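Local coordinates for protein phosphoribosylamine--glycine ligase (Thermotoga maritima, PDB 1VKZ) that catalyses the ATP-dependent joining of 5-phospho-beta-D-ribosylamine and glycine into N(1)-(5-phospho-beta-D-ribosyl)glycinamide in de novo purine biosynthesis, at residues A[17-21]-A[71-76]; A[32-37]-A[303-307]; A[90-94]-A[310-314]; A[207-212]-A[319-324]; A[230-236]-A[292-297]. One frame throughout, in Å; residues are numbered along the deposited sequence.

Interaction 1 is the one paired by backbone hydrogen bonds: strands 17-22 and 73-74 of the N-domain sheet, nearly all buried. Interactions 2 and 3 press two N-domain elements, helix 25-36 and the loop 90-94, onto successive parts of helix 303-315, mainly through aliphatic and aromatic side chains; interaction 2 is partly buried, with Gln37 at its margin, and interaction 3 is buried. Phe34 of interaction 2 also touches Val310 of interaction 3, and Asn92 and Phe94 bond to Ile73 of interaction 1. Interaction 4, partly buried, lays the chain after that helix along strand 207-210 by apolar contact. Interaction 5, whose centre lies about 9 Å from the centre of the chain, is buried and glycine-rich, with one weak hydrogen bond across it.

Interaction 1: A[17-21]-A[71-76]; sequences RVHIL and EDIVIP
This is parallel beta pairing in the Rossmann-like N domain, joining the first strand to strand 73-74 of the same sheet. Segments 17-21 and 72-76 are extended, while Glu71 has a positive phi (129°); the two chains run 23° apart, in the register His19 with Ile73 and Ile20 with Val74. The ladder consists of His19 N to Asp72 O (3.0 Å), Val74 N to His19 O (2.8 Å) and Leu21 N to Val74 O (3.2 Å). On the face carrying His19 and Ile73, the m rotamer of His19 lets NE2 donate to Glu71 OE2 at 2.7 Å, while ND1 is bonded to Tyr44 OH. Glu71 OE2 also lies 3.3 Å from Arg17 NE, a salt bridge of charges alone because the oxygen is well out of the guanidinium plane. Further along, Leu21 CD2 meets Ile73 CG2 at 3.6 Å and Ile75 CB at 4.0 Å. Strand 40-43 pairs with the other edge of 17-21; Val18 and Ile20 face helix 25-36, whereas Leu21 and Ile73 pack on Leu65 of helix 62-66.

Interaction 2: A[32-37]-A[303-307]; sequences WAFAKQ and PEGFV
Two helices cross almost at right angles here, the C-terminal end of helix 25-36 from the Rossmann-like N domain and the first turn of helix 303-315 from the ATP-grasp part of the chain. Their short axes pass 8.9 Å apart with a signed crossing angle of -99°, and the closest CA pair is Ala33 with Pro303, at 4.9 Å. Val307, Pro303 and Gln37 lose the most surface. Val307, in the t rotamer, points toward the first helix: CG2 stands 3.9 Å from the centroid of the Phe34 ring and only 5° off its normal, a CH-pi contact over the face, while CG1 lies 3.6 Å from Phe34 CE1. The same CG2 reaches Ala33 CB at 3.8 Å, so a small residue permits the close approach. Pro303, at the start of its helix, sets CG 3.6 Å from Trp32 CZ3 and CB 4.1 Å from Ala33 CB. Trp32 (chi1 t) also meets the ring of Phe357 edge-to-face, and Phe34 continues onto Val310 and Leu311, extending the apolar seam along helix 303-315. Gln37 is the first residue to leave helical angles; with chi1 and chi2 both m, its side chain folds over the margin of the crossing, where CG is 3.7 Å from Val307 CG2. Its amide nitrogen NE2 sits 3.4 Å from Pro303 C.

Interaction 3: A[90-94]-A[310-314]; sequences RSNVF and VLEGY
Phe94 lays its ring against helix 303-315, with Tyr314 CB and Val310 O over one face of the ring. The contact is a loop-on-helix packing between the Rossmann-like N domain, whose segment 90-94 runs beside strand 73-74, and a helix of the ATP-grasp part of the chain. Residues Arg90 to Val93 form a type I beta turn closed by Val93 N to Arg90 O at 3.3 Å; Phe94 follows, with phi/psi -91/75 and chi1 t. Residues 310-314 are regular helix, with Tyr314 N bonded to Val310 O at 2.8 Å. Phe94 CE2 touches Val310 CG1 at 3.9 Å, and Phe94 CE1 comes within 3.8 Å of Gly313 C and 3.6 Å of Tyr314 N. An ideal CB on Gly313 would stand 3.3 Å from Phe94 CZ, so the glycine lets the ring approach closely. Tyr314, also chi1 t, reaches back toward the turn, its CD1 4.0 Å from Phe94 CB. The loop is tied to its own domain by backbone bonds of Asn92 and Phe94 to Ile73, and Asn92 ND2 is hydrogen-bonded to Pro69 O. Asn92 O approaches the tyrosine ring, 3.5 Å from Tyr314 CE1.

Interaction 4: A[207-212]-A[319-324]; sequences NFVILP and MEPVEP
This is an apolar contact between an edge strand and a linker, in which segment 319-324, irregular chain between helix 303-315 and strand 327-334, follows strand 207-210 at the margin of a four-stranded antiparallel sheet in the ATP-grasp domain. The two segments run in nearly the same direction, 8° apart, yet they share no hydrogen bond and their closest atom pairs are largely apolar side-chain atoms. This is therefore not backbone pairing, in keeping with the CA spacings of 5.9 Å for both Val209 with Pro321 and Leu211 with Val322; strand 207-210 instead bonds to strand 195-204, Val209 with Val202. Val209 (chi1 m) points toward the linker, its CG1 3.3 Å from CB of Met319, a selenomethionine, and its CG2 4.0 Å from Val322 CG2. Met319, m at chi1 and t at chi2, carries its CE back along the strand to 3.7 Å from Phe208 CA. Val322 (t) fills the space between Val209 and Leu211, reaching Leu211 CD2 with its CG2 at 3.6 Å, and Ala309 of helix 303-315 also touches it. Beyond it prolines meet, beside Leu301 of helix 294-301, with Pro212 CG 4.1 Å from Pro324 CB.

Interaction 5: A[230-236]-A[292-297]; sequences GGMGSWG and DPETEV
Segment 230-236 is a glycine-rich segment that leads into the strand containing Ser234 and Trp235, while segment 292-297 passes through a cis peptide bond before Pro293 into a helix for which Pro293 is the N-cap residue. The nearest CA pairs are Gly231 with Pro293 (6.1 Å), Trp235 with Val297 (6.1 Å) and Ser234 with Glu294 (6.3 Å), so the strand passes alongside the start of helix 294-301 in the ATP-grasp domain. Gly231, at phi 137°, has its CA 3.9 Å from Pro293 CD; an ideal CB there would clash with that CD at 2.5 Å. Val297 (chi1 t) points toward the strand, its CG1 3.5 Å from Gly236 N. Ser234 OG (chi1 p) donates a weak hydrogen bond to Pro293 O at 3.2 Å, but OG is modelled too close to a neighbouring atom, so its position is less sure. Gly230 O and Asp292 O stand 2.7 Å apart, both acceptors. The segments thus meet through one weak bond and the apolar Pro293 and Val297, and Arg374 NH1, bonded to Gly231 O and Asp292 O, links their carbonyls, close to the predicted ATP and magnesium sites: the Glu294 side chain is about 4 Å from that of Ser198 and 8 Å from that of Asn287.

Interaction 1: A[17-21]-A[71-76]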
# COMPACT_ATOMS: atom_id res chain seq x y z
N ARG A 17 -7.13 -12.01 20.51
CA ARG A 17 -7.06 -10.56 20.27
C ARG A 17 -6.10 -10.11 19.17
O ARG A 17 -4.95 -10.57 19.07
CB ARG A 17 -6.73 -9.84 21.56
CG ARG A 17 -7.10 -10.65 22.78
CD ARG A 17 -7.28 -9.85 24.05
NE ARG A 17 -6.36 -8.73 24.14
CZ ARG A 17 -6.05 -8.12 25.27
NH1 ARG A 17 -6.57 -8.52 26.44
NH2 ARG A 17 -5.20 -7.10 25.23
N VAL A 18 -6.59 -9.16 18.36
CA VAL A 18 -5.87 -8.61 17.23
C VAL A 18 -5.51 -7.15 17.49
O VAL A 18 -6.32 -6.34 17.92
CB VAL A 18 -6.72 -8.73 15.98
CG1 VAL A 18 -5.99 -8.18 14.76
CG2 VAL A 18 -7.12 -10.19 15.78
N HIS A 19 -4.27 -6.83 17.21
CA HIS A 19 -3.79 -5.50 17.45
C HIS A 19 -3.29 -4.86 16.17
O HIS A 19 -2.38 -5.35 15.52
CB HIS A 19 -2.68 -5.64 18.44
CG HIS A 19 -3.13 -6.13 19.77
ND1 HIS A 19 -3.61 -5.29 20.74
CD2 HIS A 19 -3.15 -7.37 20.30
CE1 HIS A 19 -3.87 -5.99 21.83
NE2 HIS A 19 -3.60 -7.25 21.59
N ILE A 20 -3.93 -3.78 15.77
CA ILE A 20 -3.63 -3.15 14.50
C ILE A 20 -2.95 -1.81 14.73
O ILE A 20 -3.51 -0.85 15.34
CB ILE A 20 -4.93 -3.04 13.65
CG1 ILE A 20 -5.48 -4.44 13.39
CG2 ILE A 20 -4.67 -2.34 12.31
CD1 ILE A 20 -6.83 -4.48 12.96
N LEU A 21 -1.73 -1.72 14.22
CA LEU A 21 -1.00 -0.44 14.26
C LEU A 21 -1.36 0.44 13.05
O LEU A 21 -1.24 0.03 11.93
CB LEU A 21 0.49 -0.72 14.35
CG LEU A 21 1.04 -1.40 15.61
CD1 LEU A 21 0.08 -2.16 16.44
CD2 LEU A 21 2.18 -2.32 15.23
N GLU A 71 -0.34 -13.70 20.46
CA GLU A 71 -1.59 -13.16 19.90
C GLU A 71 -1.17 -12.07 18.94
O GLU A 71 -0.17 -11.42 19.17
CB GLU A 71 -2.55 -12.58 20.94
CG GLU A 71 -2.43 -11.11 21.29
CD GLU A 71 -3.25 -10.82 22.55
OE1 GLU A 71 -3.64 -11.81 23.22
OE2 GLU A 71 -3.48 -9.65 22.92
N ASP A 72 -1.95 -11.84 17.90
CA ASP A 72 -1.46 -11.22 16.68
C ASP A 72 -1.32 -9.71 16.72
O ASP A 72 -2.25 -9.04 17.13
CB ASP A 72 -2.32 -11.62 15.49
CG ASP A 72 -1.48 -11.80 14.23
OD1 ASP A 72 -0.38 -11.21 14.19
OD2 ASP A 72 -1.79 -12.51 13.24
N ILE A 73 -0.19 -9.19 16.23
CA ILE A 73 -0.03 -7.75 15.90
C ILE A 73 0.14 -7.57 14.40
O ILE A 73 1.10 -8.11 13.82
CB ILE A 73 1.23 -7.11 16.57
CG1 ILE A 73 1.36 -7.50 18.02
CG2 ILE A 73 1.22 -5.56 16.42
CD1 ILE A 73 0.26 -7.06 18.86
N VAL A 74 -0.76 -6.78 13.79
CA VAL A 74 -0.69 -6.52 12.35
C VAL A 74 -0.18 -5.11 12.10
O VAL A 74 -0.85 -4.13 12.37
CB VAL A 74 -2.02 -6.74 11.61
CG1 VAL A 74 -1.90 -6.28 10.20
CG2 VAL A 74 -2.46 -8.21 11.65
N ILE A 75 1.04 -5.02 11.59
CA ILE A 75 1.55 -3.72 11.21
C ILE A 75 1.29 -3.42 9.72
O ILE A 75 1.47 -4.30 8.87
CB ILE A 75 2.99 -3.68 11.52
CG1 ILE A 75 3.67 -2.65 10.63
CG2 ILE A 75 3.65 -5.05 11.36
CD1 ILE A 75 3.17 -1.25 10.86
N PRO A 76 0.75 -2.25 9.39
CA PRO A 76 0.94 -1.60 8.06
C PRO A 76 1.61 -0.21 8.04
O PRO A 76 0.95 0.79 8.36
CB PRO A 76 -0.49 -1.47 7.56
CG PRO A 76 -1.33 -1.68 8.93
CD PRO A 76 -0.33 -1.59 10.11

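Interaction 2: A[32-37]-A[303-307]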
# COMPACT_ATOMS: atom_id res chain seq x y z
N TRP A 32 -11.89 -4.32 10.63
CA TRP A 32 -13.32 -4.52 10.41
C TRP A 32 -13.58 -6.01 10.17
O TRP A 32 -14.42 -6.60 10.81
CB TRP A 32 -13.79 -3.63 9.24
CG TRP A 32 -15.15 -3.96 8.73
CD1 TRP A 32 -16.34 -3.54 9.23
CD2 TRP A 32 -15.45 -4.76 7.58
NE1 TRP A 32 -17.37 -4.04 8.46
CE2 TRP A 32 -16.86 -4.80 7.45
CE3 TRP A 32 -14.67 -5.44 6.63
CZ2 TRP A 32 -17.50 -5.50 6.42
CZ3 TRP A 32 -15.33 -6.15 5.61
CH2 TRP A 32 -16.72 -6.16 5.51
N ALA A 33 -12.78 -6.62 9.29
CA ALA A 33 -12.84 -8.05 8.99
C ALA A 33 -12.66 -8.96 10.21
O ALA A 33 -13.41 -9.93 10.42
CB ALA A 33 -11.79 -8.39 7.99
N PHE A 34 -11.67 -8.66 11.02
CA PHE A 34 -11.44 -9.45 12.22
C PHE A 34 -12.60 -9.37 13.20
O PHE A 34 -13.00 -10.37 13.79
CB PHE A 34 -10.13 -9.02 12.91
CG PHE A 34 -8.94 -9.67 12.33
CD1 PHE A 34 -8.65 -10.97 12.65
CD2 PHE A 34 -8.20 -9.05 11.36
CE1 PHE A 34 -7.59 -11.61 12.08
CE2 PHE A 34 -7.12 -9.70 10.79
CZ PHE A 34 -6.81 -10.98 11.17
N ALA A 35 -13.13 -8.17 13.37
CA ALA A 35 -14.20 -7.94 14.31
C ALA A 35 -15.45 -8.63 13.80
O ALA A 35 -16.27 -9.11 14.61
CB ALA A 35 -14.43 -6.43 14.48
N LYS A 36 -15.57 -8.68 12.47
CA LYS A 36 -16.67 -9.34 11.77
C LYS A 36 -16.63 -10.86 12.05
O LYS A 36 -17.68 -11.51 12.19
CB LYS A 36 -16.57 -9.03 10.25
CG LYS A 36 -17.85 -9.18 9.45
CD LYS A 36 -17.87 -8.22 8.25
CE LYS A 36 -18.86 -8.67 7.14
NZ LYS A 36 -20.32 -8.40 7.41
N GLN A 37 -15.42 -11.41 12.20
CA GLN A 37 -15.23 -12.83 12.54
C GLN A 37 -15.20 -13.06 14.04
O GLN A 37 -14.89 -14.16 14.48
CB GLN A 37 -13.91 -13.37 11.95
CG GLN A 37 -13.62 -12.97 10.50
CD GLN A 37 -14.80 -13.23 9.56
OE1 GLN A 37 -15.58 -14.17 9.79
NE2 GLN A 37 -14.93 -12.40 8.51
N PRO A 303 -13.97 -11.04 3.58
CA PRO A 303 -13.45 -10.76 4.92
C PRO A 303 -13.00 -12.00 5.68
O PRO A 303 -11.96 -12.00 6.34
CB PRO A 303 -14.65 -10.15 5.63
CG PRO A 303 -15.46 -9.60 4.58
CD PRO A 303 -15.34 -10.54 3.44
N GLU A 304 -13.80 -13.05 5.55
CA GLU A 304 -13.52 -14.37 6.07
C GLU A 304 -12.18 -14.93 5.62
O GLU A 304 -11.37 -15.38 6.44
CB GLU A 304 -14.59 -15.34 5.57
CG GLU A 304 -15.94 -15.29 6.27
CD GLU A 304 -16.86 -16.45 5.86
OE1 GLU A 304 -16.89 -16.82 4.66
OE2 GLU A 304 -17.56 -16.99 6.74
N GLY A 305 -11.97 -14.93 4.31
CA GLY A 305 -10.83 -15.58 3.69
C GLY A 305 -9.55 -14.82 3.95
O GLY A 305 -8.51 -15.41 4.18
N PHE A 306 -9.64 -13.50 3.94
CA PHE A 306 -8.49 -12.67 4.32
C PHE A 306 -8.08 -13.01 5.76
O PHE A 306 -6.96 -13.45 6.01
CB PHE A 306 -8.80 -11.18 4.16
CG PHE A 306 -7.70 -10.29 4.63
CD1 PHE A 306 -6.62 -10.03 3.82
CD2 PHE A 306 -7.73 -9.73 5.90
CE1 PHE A 306 -5.58 -9.22 4.26
CE2 PHE A 306 -6.70 -8.94 6.33
CZ PHE A 306 -5.61 -8.69 5.50
N VAL A 307 -9.02 -12.87 6.69
CA VAL A 307 -8.78 -13.21 8.08
C VAL A 307 -8.17 -14.59 8.27
O VAL A 307 -7.20 -14.75 8.99
CB VAL A 307 -10.06 -13.12 8.94
CG1 VAL A 307 -9.88 -13.81 10.29
CG2 VAL A 307 -10.42 -11.69 9.16

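Interaction 3: A[90-94]-A[310-314]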
# COMPACT_ATOMS: atom_id res chain seq x y z
N ARG A 90 9.95 -8.64 18.08
CA ARG A 90 8.90 -9.40 18.72
C ARG A 90 8.21 -10.34 17.76
O ARG A 90 7.69 -9.90 16.75
CB ARG A 90 7.86 -8.46 19.29
CG ARG A 90 8.34 -7.68 20.48
CD ARG A 90 8.29 -8.47 21.78
NE ARG A 90 6.93 -8.86 22.12
CZ ARG A 90 6.53 -9.36 23.28
NH1 ARG A 90 7.38 -9.53 24.30
NH2 ARG A 90 5.25 -9.67 23.44
N SER A 91 8.20 -11.63 18.11
CA SER A 91 7.53 -12.71 17.32
C SER A 91 5.99 -12.54 17.15
O SER A 91 5.36 -13.22 16.36
CB SER A 91 7.85 -14.05 17.96
OG SER A 91 7.83 -13.97 19.38
N ASN A 92 5.43 -11.63 17.93
CA ASN A 92 4.05 -11.18 17.87
C ASN A 92 3.56 -10.54 16.59
O ASN A 92 2.35 -10.50 16.25
CB ASN A 92 3.92 -10.06 18.90
CG ASN A 92 3.17 -10.46 20.03
OD1 ASN A 92 3.27 -11.60 20.44
ND2 ASN A 92 2.35 -9.57 20.57
N VAL A 93 4.50 -9.89 15.95
CA VAL A 93 4.20 -8.97 14.89
C VAL A 93 4.20 -9.69 13.55
O VAL A 93 5.16 -10.36 13.20
CB VAL A 93 5.17 -7.78 14.94
CG1 VAL A 93 4.89 -6.82 13.82
CG2 VAL A 93 5.07 -7.08 16.33
N PHE A 94 3.10 -9.58 12.83
CA PHE A 94 2.96 -10.32 11.61
C PHE A 94 3.48 -9.45 10.46
O PHE A 94 2.74 -8.87 9.69
CB PHE A 94 1.50 -10.79 11.40
CG PHE A 94 1.33 -11.67 10.17
CD1 PHE A 94 2.14 -12.78 9.98
CD2 PHE A 94 0.42 -11.34 9.18
CE1 PHE A 94 2.01 -13.57 8.85
CE2 PHE A 94 0.26 -12.13 8.06
CZ PHE A 94 1.06 -13.24 7.89
N VAL A 310 -4.45 -14.84 6.99
CA VAL A 310 -3.58 -14.13 7.90
C VAL A 310 -3.33 -14.95 9.14
O VAL A 310 -2.23 -15.00 9.64
CB VAL A 310 -4.19 -12.77 8.25
CG1 VAL A 310 -3.43 -12.08 9.34
CG2 VAL A 310 -4.16 -11.90 7.01
N LEU A 311 -4.35 -15.60 9.67
CA LEU A 311 -4.20 -16.32 10.91
C LEU A 311 -3.37 -17.56 10.67
O LEU A 311 -2.48 -17.88 11.44
CB LEU A 311 -5.56 -16.66 11.49
CG LEU A 311 -6.29 -15.48 12.13
CD1 LEU A 311 -7.69 -15.94 12.55
CD2 LEU A 311 -5.52 -14.87 13.33
N GLU A 312 -3.67 -18.26 9.58
CA GLU A 312 -2.93 -19.43 9.21
C GLU A 312 -1.48 -19.12 8.94
O GLU A 312 -0.61 -19.87 9.35
CB GLU A 312 -3.56 -20.08 7.97
CG GLU A 312 -4.81 -20.86 8.31
CD GLU A 312 -4.59 -21.78 9.51
OE1 GLU A 312 -3.47 -22.33 9.66
OE2 GLU A 312 -5.53 -21.92 10.33
N GLY A 313 -1.22 -18.01 8.27
CA GLY A 313 0.13 -17.55 8.04
C GLY A 313 0.84 -17.19 9.33
O GLY A 313 1.96 -17.66 9.59
N TYR A 314 0.18 -16.40 10.16
CA TYR A 314 0.70 -16.10 11.50
C TYR A 314 0.96 -17.33 12.32
O TYR A 314 1.98 -17.41 13.01
CB TYR A 314 -0.28 -15.23 12.29
CG TYR A 314 0.26 -14.89 13.65
CD1 TYR A 314 1.33 -14.02 13.79
CD2 TYR A 314 -0.27 -15.47 14.81
CE1 TYR A 314 1.86 -13.70 15.04
CE2 TYR A 314 0.24 -15.15 16.06
CZ TYR A 314 1.31 -14.27 16.17
OH TYR A 314 1.82 -13.95 17.40

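Interaction 4: A[207-212]-A[319-324]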
# COMPACT_ATOMS: atom_id res chain seq x y z
N ASN A 207 5.88 -20.20 1.87
CA ASN A 207 4.48 -20.30 1.53
C ASN A 207 3.88 -18.93 1.37
O ASN A 207 4.20 -18.03 2.13
CB ASN A 207 3.77 -21.02 2.65
CG ASN A 207 4.41 -22.32 2.94
OD1 ASN A 207 4.80 -23.01 2.01
ND2 ASN A 207 4.59 -22.64 4.22
N PHE A 208 3.01 -18.77 0.36
CA PHE A 208 2.27 -17.52 0.16
C PHE A 208 0.92 -17.77 -0.52
O PHE A 208 0.75 -18.75 -1.25
CB PHE A 208 3.09 -16.51 -0.66
CG PHE A 208 3.44 -16.99 -2.05
CD1 PHE A 208 4.56 -17.77 -2.27
CD2 PHE A 208 2.68 -16.65 -3.12
CE1 PHE A 208 4.89 -18.21 -3.55
CE2 PHE A 208 2.99 -17.11 -4.40
CZ PHE A 208 4.10 -17.89 -4.60
N VAL A 209 -0.04 -16.87 -0.29
CA VAL A 209 -1.26 -16.86 -1.08
C VAL A 209 -1.36 -15.51 -1.71
O VAL A 209 -1.13 -14.50 -1.06
CB VAL A 209 -2.55 -17.24 -0.28
CG1 VAL A 209 -2.24 -18.38 0.67
CG2 VAL A 209 -3.15 -16.09 0.48
N ILE A 210 -1.67 -15.47 -3.00
CA ILE A 210 -1.86 -14.20 -3.71
C ILE A 210 -3.28 -13.71 -3.50
O ILE A 210 -4.22 -14.46 -3.63
CB ILE A 210 -1.55 -14.36 -5.20
CG1 ILE A 210 -0.08 -14.71 -5.39
CG2 ILE A 210 -1.85 -13.05 -5.92
CD1 ILE A 210 0.34 -14.89 -6.78
N LEU A 211 -3.42 -12.44 -3.16
CA LEU A 211 -4.73 -11.86 -2.96
C LEU A 211 -5.38 -11.39 -4.28
O LEU A 211 -4.72 -11.26 -5.29
CB LEU A 211 -4.59 -10.72 -1.96
CG LEU A 211 -4.18 -11.28 -0.60
CD1 LEU A 211 -3.79 -10.17 0.39
CD2 LEU A 211 -5.31 -12.12 -0.05
N PRO A 212 -6.69 -11.17 -4.27
CA PRO A 212 -7.35 -10.67 -5.42
C PRO A 212 -6.66 -9.44 -5.97
O PRO A 212 -6.33 -8.53 -5.21
CB PRO A 212 -8.72 -10.26 -4.86
CG PRO A 212 -8.95 -11.12 -3.78
CD PRO A 212 -7.63 -11.36 -3.15
N MSE A 319 -2.15 -21.93 4.40
CA MSE A 319 -3.11 -20.92 4.04
C MSE A 319 -3.87 -21.40 2.84
O MSE A 319 -3.30 -21.99 1.92
CB MSE A 319 -2.44 -19.60 3.71
CG MSE A 319 -1.75 -18.98 4.91
SE MSE A 319 -0.60 -17.50 4.38
CE MSE A 319 0.76 -18.48 3.36
N GLU A 320 -5.17 -21.14 2.87
CA GLU A 320 -6.06 -21.47 1.80
C GLU A 320 -6.25 -20.23 0.93
O GLU A 320 -6.18 -19.12 1.44
CB GLU A 320 -7.41 -21.92 2.38
CG GLU A 320 -7.32 -23.17 3.24
CD GLU A 320 -6.92 -24.41 2.45
OE1 GLU A 320 -7.13 -24.43 1.21
OE2 GLU A 320 -6.40 -25.38 3.07
N PRO A 321 -6.45 -20.43 -0.38
CA PRO A 321 -6.66 -19.33 -1.33
C PRO A 321 -7.73 -18.31 -0.93
O PRO A 321 -8.77 -18.68 -0.40
CB PRO A 321 -7.12 -20.06 -2.61
CG PRO A 321 -6.55 -21.41 -2.51
CD PRO A 321 -6.43 -21.74 -1.05
N VAL A 322 -7.48 -17.04 -1.23
CA VAL A 322 -8.48 -16.01 -0.96
C VAL A 322 -9.30 -15.68 -2.21
O VAL A 322 -8.89 -14.89 -3.05
CB VAL A 322 -7.81 -14.76 -0.40
CG1 VAL A 322 -8.84 -13.65 -0.13
CG2 VAL A 322 -7.05 -15.16 0.87
N GLU A 323 -10.48 -16.28 -2.31
CA GLU A 323 -11.35 -16.12 -3.46
C GLU A 323 -12.24 -14.90 -3.25
O GLU A 323 -12.91 -14.78 -2.23
CB GLU A 323 -12.23 -17.36 -3.65
CG GLU A 323 -11.52 -18.72 -3.51
CD GLU A 323 -10.78 -19.18 -4.76
OE1 GLU A 323 -10.06 -18.34 -5.37
OE2 GLU A 323 -10.91 -20.38 -5.12
N PRO A 324 -12.29 -14.01 -4.23
CA PRO A 324 -13.18 -12.87 -4.15
C PRO A 324 -14.64 -13.22 -4.43
O PRO A 324 -14.94 -13.99 -5.36
CB PRO A 324 -12.67 -11.97 -5.26
CG PRO A 324 -12.06 -12.90 -6.27
CD PRO A 324 -11.51 -14.03 -5.49

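Interaction 5: A[230-236]-A[292-297]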
# COMPACT_ATOMS: atom_id res chain seq x y z
N GLY A 230 -1.69 8.86 -2.73
CA GLY A 230 -1.49 7.52 -2.20
C GLY A 230 -2.61 6.57 -2.59
O GLY A 230 -2.55 5.39 -2.15
N GLY A 231 -3.61 7.12 -3.33
CA GLY A 231 -4.68 6.40 -4.04
C GLY A 231 -6.09 6.99 -3.93
O GLY A 231 -6.59 7.15 -2.84
N MSE A 232 -6.74 7.27 -5.05
CA MSE A 232 -8.08 7.91 -5.05
C MSE A 232 -9.28 6.94 -5.22
O MSE A 232 -10.45 7.34 -5.20
CB MSE A 232 -8.13 9.01 -6.09
CG MSE A 232 -7.25 10.17 -5.72
SE MSE A 232 -7.87 11.05 -4.05
CE MSE A 232 -9.44 12.19 -4.79
N GLY A 233 -8.99 5.67 -5.37
CA GLY A 233 -10.01 4.66 -5.32
C GLY A 233 -9.43 3.39 -5.85
O GLY A 233 -8.29 3.35 -6.33
N SER A 234 -10.22 2.33 -5.79
CA SER A 234 -9.87 1.09 -6.43
C SER A 234 -11.10 0.24 -6.59
O SER A 234 -12.17 0.52 -6.03
CB SER A 234 -8.79 0.35 -5.65
OG SER A 234 -9.28 0.11 -4.36
N TRP A 235 -10.95 -0.78 -7.40
CA TRP A 235 -11.99 -1.75 -7.48
C TRP A 235 -11.37 -3.09 -7.72
O TRP A 235 -10.19 -3.19 -8.03
CB TRP A 235 -12.96 -1.39 -8.57
CG TRP A 235 -12.38 -1.43 -9.90
CD1 TRP A 235 -11.80 -0.38 -10.61
CD2 TRP A 235 -12.34 -2.55 -10.77
NE1 TRP A 235 -11.39 -0.80 -11.85
CE2 TRP A 235 -11.71 -2.14 -11.98
CE3 TRP A 235 -12.77 -3.87 -10.66
CZ2 TRP A 235 -11.51 -3.01 -13.05
CZ3 TRP A 235 -12.57 -4.73 -11.72
CH2 TRP A 235 -11.95 -4.30 -12.91
N GLY A 236 -12.18 -4.12 -7.55
CA GLY A 236 -11.74 -5.44 -7.86
C GLY A 236 -12.93 -6.36 -7.81
O GLY A 236 -14.02 -5.94 -7.40
N ASP A 292 -3.16 0.84 0.25
CA ASP A 292 -4.30 1.65 0.70
C ASP A 292 -4.56 2.58 -0.47
O ASP A 292 -3.75 3.44 -0.73
CB ASP A 292 -3.92 2.48 1.92
CG ASP A 292 -5.12 2.93 2.78
OD1 ASP A 292 -6.25 3.11 2.31
OD2 ASP A 292 -5.00 3.15 3.99
N PRO A 293 -5.68 2.44 -1.19
CA PRO A 293 -6.86 1.73 -0.76
C PRO A 293 -7.08 0.33 -1.31
O PRO A 293 -8.23 -0.09 -1.39
CB PRO A 293 -7.94 2.65 -1.27
CG PRO A 293 -7.37 3.28 -2.50
CD PRO A 293 -5.89 3.05 -2.51
N GLU A 294 -6.04 -0.42 -1.67
CA GLU A 294 -6.28 -1.78 -2.16
C GLU A 294 -6.83 -2.72 -1.09
O GLU A 294 -7.62 -3.59 -1.37
CB GLU A 294 -5.01 -2.41 -2.74
CG GLU A 294 -4.54 -1.82 -4.05
CD GLU A 294 -3.38 -0.88 -3.88
OE1 GLU A 294 -3.41 -0.09 -2.91
OE2 GLU A 294 -2.46 -0.92 -4.71
N THR A 295 -6.35 -2.57 0.13
CA THR A 295 -6.79 -3.42 1.25
C THR A 295 -8.29 -3.35 1.47
O THR A 295 -8.95 -4.38 1.66
CB THR A 295 -6.05 -3.02 2.56
OG1 THR A 295 -4.63 -3.29 2.47
CG2 THR A 295 -6.54 -3.85 3.77
N GLU A 296 -8.82 -2.14 1.48
CA GLU A 296 -10.28 -1.89 1.60
C GLU A 296 -11.02 -2.79 0.62
O GLU A 296 -11.97 -3.45 0.98
CB GLU A 296 -10.61 -0.41 1.30
CG GLU A 296 -10.20 0.57 2.39
CD GLU A 296 -8.77 1.08 2.33
OE1 GLU A 296 -7.81 0.35 1.95
OE2 GLU A 296 -8.58 2.23 2.75
N VAL A 297 -10.56 -2.82 -0.62
CA VAL A 297 -11.25 -3.59 -1.66
C VAL A 297 -11.09 -5.09 -1.45
O VAL A 297 -12.06 -5.83 -1.52
CB VAL A 297 -10.78 -3.17 -3.06
CG1 VAL A 297 -11.46 -4.01 -4.12
CG2 VAL A 297 -11.15 -1.75 -3.29